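Local coordinates for protein putative carbonic anhydrase (Streptococcus mutans, PDB 3LAS) that probably catalyses the reversible, zinc-dependent hydration of carbon dioxide to hydrogencarbonate as a beta-class carbonic anhydrase, at residues 43-46 and 47-51; 68-71 and 72-76. All coordinates share one frame; numbering follows the deposited sequence.

Contact 1: 43-46 and 47-51; sequences LHVA and PALGL
A Schellman motif ends the short helix 45-49, where Leu51 N donates to Ala46 O at 2.9 Å and the weaker bond from Gly50 N to Pro47 O sits inside it. Gly50, with phi 75°, is the C-prime residue that turns the chain out of the helix. His44 stands at the N-cap position, and its O accepts from Ala48 N at 3.3 Å with the donor in the carbonyl plane; one residue on, Leu49 N reaches Val45 O at 3.1 Å. Pro47 sits in the first turn, its CG 3.9 Å from His44 CB. Val45 CG1, anti to the backbone N (chi1 177°), lies alongside Leu49 CD1 at 3.8 Å and also meets Leu51 CD1 at 4.1 Å, while Leu43 CD1 rests on Ala48 CB. Within the beta-alpha-beta unit that this helix forms with its flanking strands, Val45 and Leu49 pack on Ile35 of strand 33-38, and Val45 and Leu51 on Ile58 of strand 56-61. Leu43 and Ala48 touch Tyr155 of strand 149-155, farther along the sheet. Pro47 meets Tyr16 and Leu51 meets Phe9 of the second subunit's helix 5-20.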
loop_
_atom_site.group_PDB
_atom_site.type_symbol
_atom_site.label_atom_id
_atom_site.label_comp_id
_atom_site.label_asym_id
_atom_site.label_seq_id
_atom_site.Cartn_x
_atom_site.Cartn_y
_atom_site.Cartn_z
ATOM N N LEU A 43 0.544 8.613 -8.042
ATOM C CA LEU A 43 -0.023 9.111 -6.813
ATOM C C LEU A 43 0.998 9.036 -5.708
ATOM O O LEU A 43 1.413 7.911 -5.319
ATOM C CB LEU A 43 -1.320 8.389 -6.466
ATOM C CG LEU A 43 -1.909 8.639 -5.078
ATOM C CD1 LEU A 43 -2.193 10.133 -4.767
ATOM C CD2 LEU A 43 -3.103 7.792 -4.887
ATOM N N HIS A 44 1.472 10.214 -5.257
ATOM C CA HIS A 44 2.318 10.278 -4.059
ATOM C C HIS A 44 1.432 10.835 -2.963
ATOM O O HIS A 44 1.039 12.018 -3.006
ATOM C CB HIS A 44 3.582 11.078 -4.328
ATOM C CG HIS A 44 4.575 10.324 -5.158
ATOM N ND1 HIS A 44 5.762 10.918 -5.535
ATOM C CD2 HIS A 44 4.565 9.051 -5.650
ATOM C CE1 HIS A 44 6.434 10.050 -6.242
ATOM N NE2 HIS A 44 5.767 8.906 -6.339
ATOM N N VAL A 45 1.016 9.947 -2.070
ATOM C CA VAL A 45 -0.081 10.237 -1.140
ATOM C C VAL A 45 0.251 11.361 -0.186
ATOM O O VAL A 45 -0.602 12.214 0.129
ATOM C CB VAL A 45 -0.435 8.945 -0.379
ATOM C CG1 VAL A 45 -1.491 9.243 0.603
ATOM C CG2 VAL A 45 -0.917 7.910 -1.338
ATOM N N ALA A 46 1.524 11.452 0.269
ATOM C CA ALA A 46 1.829 12.490 1.245
ATOM C C ALA A 46 1.653 13.869 0.709
ATOM O O ALA A 46 0.895 14.670 1.344
ATOM C CB ALA A 46 3.263 12.281 1.842
ATOM N N PRO A 47 2.236 14.284 -0.421
ATOM C CA PRO A 47 2.000 15.683 -0.867
ATOM C C PRO A 47 0.545 15.874 -1.315
ATOM O O PRO A 47 -0.004 16.967 -1.130
ATOM C CB PRO A 47 3.018 15.885 -1.995
ATOM C CG PRO A 47 3.326 14.528 -2.472
ATOM C CD PRO A 47 3.298 13.639 -1.217
ATOM N N ALA A 48 -0.088 14.849 -1.865
ATOM C CA ALA A 48 -1.475 15.045 -2.283
ATOM C C ALA A 48 -2.448 15.374 -1.166
ATOM O O ALA A 48 -3.390 16.117 -1.351
ATOM C CB ALA A 48 -1.959 13.774 -3.005
ATOM N N LEU A 49 -2.152 14.848 0.029
ATOM C CA LEU A 49 -2.996 15.056 1.193
ATOM C C LEU A 49 -2.401 15.957 2.225
ATOM O O LEU A 49 -3.043 16.139 3.289
ATOM C CB LEU A 49 -3.451 13.684 1.780
ATOM C CG LEU A 49 -4.124 12.707 0.818
ATOM C CD1 LEU A 49 -4.408 11.393 1.599
ATOM C CD2 LEU A 49 -5.394 13.230 0.199
ATOM N N GLY A 50 -1.215 16.452 1.984
ATOM C CA GLY A 50 -0.553 17.325 2.981
ATOM C C GLY A 50 -0.001 16.587 4.177
ATOM O O GLY A 50 0.045 17.182 5.286
ATOM N N LEU A 51 0.374 15.334 4.081
ATOM C CA LEU A 51 0.869 14.543 5.248
ATOM C C LEU A 51 2.255 14.906 5.592
ATOM O O LEU A 51 3.177 14.833 4.783
ATOM C CB LEU A 51 0.834 13.041 4.944
ATOM C CG LEU A 51 -0.524 12.500 4.420
ATOM C CD1 LEU A 51 -0.305 11.002 4.167
ATOM C CD2 LEU A 51 -1.614 12.790 5.440
#

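Contact 2: 68-71 and 72-76; sequences DDVI and RSLVI
Asp69 OD1 is held by two nitrogens of Arg72, NH2 at 2.8 Å and NE at 2.9 Å, in a salt bridge formed three residues apart within the first turns of helix 68-80. The guanidinium comes side-on with both N-H groups directed at the one oxygen; NH2 meets the syn lone pair of OD1, on the side of the other carboxylate oxygen, whereas NE meets OD1 nearly along its C-O axis. Carboxylate and guanidinium planes are 21° apart, so the two groups are almost coplanar. Asp69 CG is anti to the backbone N (chi1 -170°), and the arginine chain bends at chi3 (73°), which brings its nitrogens back to the acid. The pair lies at the subunit interface: Asp69 OD2 accepts from Thr67 OG1 and Asn61 ND2 of the second subunit, and Arg72 NH2 and NH1 donate to Ala62 O and Phe121 O of that chain. Bonds to both oxygens restrain the carboxylate's rotation, and the paired charges probably offset each other in this buried place.

Behind the salt bridge run regular i to i+4 helical bonds, among them Arg72 N to Asp68 O at 2.8 Å and Leu74 N to Val70 O also at 2.8 Å. On the face turned to the sheet, Val70 CG1 lies alongside Leu74 CD1 at 3.8 Å; Val70 packs on Val36 and Leu74 on Ala34 of strand 33-38. Ile71 CG2 and Val75 CG2 meet at a slant, 4.2 Å apart, and both residues touch Leu143. Ser73 OG also bonds Ala62 N of the second subunit. Asp69 O is gripped twice by Ser73, whose N and OG, each at 2.9 Å, approach from opposite faces of the carbonyl plane.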
loop_
_atom_site.group_PDB
_atom_site.type_symbol
_atom_site.label_atom_id
_atom_site.label_comp_id
_atom_site.label_asym_id
_atom_site.label_seq_id
_atom_site.Cartn_x
_atom_site.Cartn_y
_atom_site.Cartn_z
ATOM N N ASP A 68 -9.366 -9.035 2.024
ATOM C CA ASP A 68 -9.025 -9.581 3.336
ATOM C C ASP A 68 -7.736 -8.992 3.875
ATOM O O ASP A 68 -7.652 -8.762 5.087
ATOM C CB ASP A 68 -8.914 -11.121 3.315
ATOM C CG ASP A 68 -10.269 -11.819 3.133
ATOM O OD1 ASP A 68 -11.319 -11.242 3.285
ATOM O OD2 ASP A 68 -10.195 -13.053 2.868
ATOM N N ASP A 69 -6.735 -8.727 3.048
ATOM C CA ASP A 69 -5.498 -8.132 3.525
ATOM C C ASP A 69 -5.705 -6.698 3.956
ATOM O O ASP A 69 -5.139 -6.275 4.963
ATOM C CB ASP A 69 -4.454 -8.201 2.378
ATOM C CG ASP A 69 -3.057 -7.835 2.805
ATOM O OD1 ASP A 69 -2.731 -7.791 4.016
ATOM O OD2 ASP A 69 -2.227 -7.594 1.905
ATOM N N VAL A 70 -6.533 -5.920 3.254
ATOM C CA VAL A 70 -6.822 -4.547 3.678
ATOM C C VAL A 70 -7.518 -4.625 5.008
ATOM O O VAL A 70 -7.140 -3.835 5.899
ATOM C CB VAL A 70 -7.628 -3.823 2.610
ATOM C CG1 VAL A 70 -8.195 -2.523 3.196
ATOM C CG2 VAL A 70 -6.736 -3.565 1.366
ATOM N N ILE A 71 -8.464 -5.501 5.220
ATOM C CA ILE A 71 -9.168 -5.582 6.531
ATOM C C ILE A 71 -8.162 -6.034 7.589
ATOM O O ILE A 71 -8.115 -5.434 8.685
ATOM C CB ILE A 71 -10.350 -6.484 6.426
ATOM C CG1 ILE A 71 -11.402 -5.744 5.573
ATOM C CG2 ILE A 71 -10.868 -6.801 7.857
ATOM C CD1 ILE A 71 -12.618 -6.464 5.090
ATOM N N ARG A 72 -7.295 -7.040 7.325
ATOM C CA ARG A 72 -6.291 -7.410 8.289
ATOM C C ARG A 72 -5.457 -6.215 8.727
ATOM O O ARG A 72 -5.160 -6.007 9.921
ATOM C CB ARG A 72 -5.396 -8.498 7.648
ATOM C CG ARG A 72 -4.175 -8.919 8.497
ATOM C CD ARG A 72 -3.191 -9.710 7.682
ATOM N NE ARG A 72 -2.444 -8.887 6.725
ATOM C CZ ARG A 72 -1.270 -8.300 6.962
ATOM N NH1 ARG A 72 -0.637 -8.321 8.126
ATOM N NH2 ARG A 72 -0.677 -7.630 5.976
ATOM N N SER A 73 -5.037 -5.459 7.716
ATOM C CA SER A 73 -4.163 -4.343 7.958
ATOM C C SER A 73 -4.861 -3.228 8.723
ATOM O O SER A 73 -4.224 -2.569 9.583
ATOM C CB SER A 73 -3.582 -3.843 6.637
ATOM O OG SER A 73 -2.821 -4.880 5.991
ATOM N N LEU A 74 -6.125 -2.976 8.402
ATOM C CA LEU A 74 -6.873 -1.990 9.116
ATOM C C LEU A 74 -7.138 -2.399 10.536
ATOM O O LEU A 74 -7.168 -1.520 11.420
ATOM C CB LEU A 74 -8.208 -1.656 8.400
ATOM C CG LEU A 74 -8.074 -0.939 7.087
ATOM C CD1 LEU A 74 -9.402 -0.868 6.367
ATOM C CD2 LEU A 74 -7.526 0.496 7.332
ATOM N N VAL A 75 -7.403 -3.679 10.830
ATOM C CA VAL A 75 -7.648 -4.089 12.226
ATOM C C VAL A 75 -6.335 -3.883 12.971
ATOM O O VAL A 75 -6.357 -3.396 14.168
ATOM C CB VAL A 75 -8.065 -5.572 12.233
ATOM C CG1 VAL A 75 -7.950 -6.128 13.714
ATOM C CG2 VAL A 75 -9.402 -5.768 11.623
ATOM N N ILE A 76 -5.157 -4.127 12.414
ATOM C CA ILE A 76 -3.897 -3.808 13.100
ATOM C C ILE A 76 -3.802 -2.316 13.254
ATOM O O ILE A 76 -3.478 -1.793 14.373
ATOM C CB ILE A 76 -2.690 -4.422 12.298
ATOM C CG1 ILE A 76 -2.777 -5.928 12.403
ATOM C CG2 ILE A 76 -1.381 -3.850 12.833
ATOM C CD1 ILE A 76 -1.873 -6.616 11.327
#

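How the contacts relate
From the N terminus, the chain leaves strand 33-38 and reaches contact 1, which closes the short helix 45-49 before the chain enters strand 56-61. Contact 2 follows in the opening turns of helix 68-80, which leads on to strand 85-91. Each is a local closure within one continuous segment, and they come in series, neither nested nor crossed. The centres of contact 1 and contact 2 are about 22 Å apart, on opposite sides of the chain's centre. Their nearest atoms are about 13 Å apart. What they share is the sheet, since both pack on strands 33-38 and 56-61, and the second subunit, which contact 1 meets mainly by packing and contact 2 through buried polar bonds.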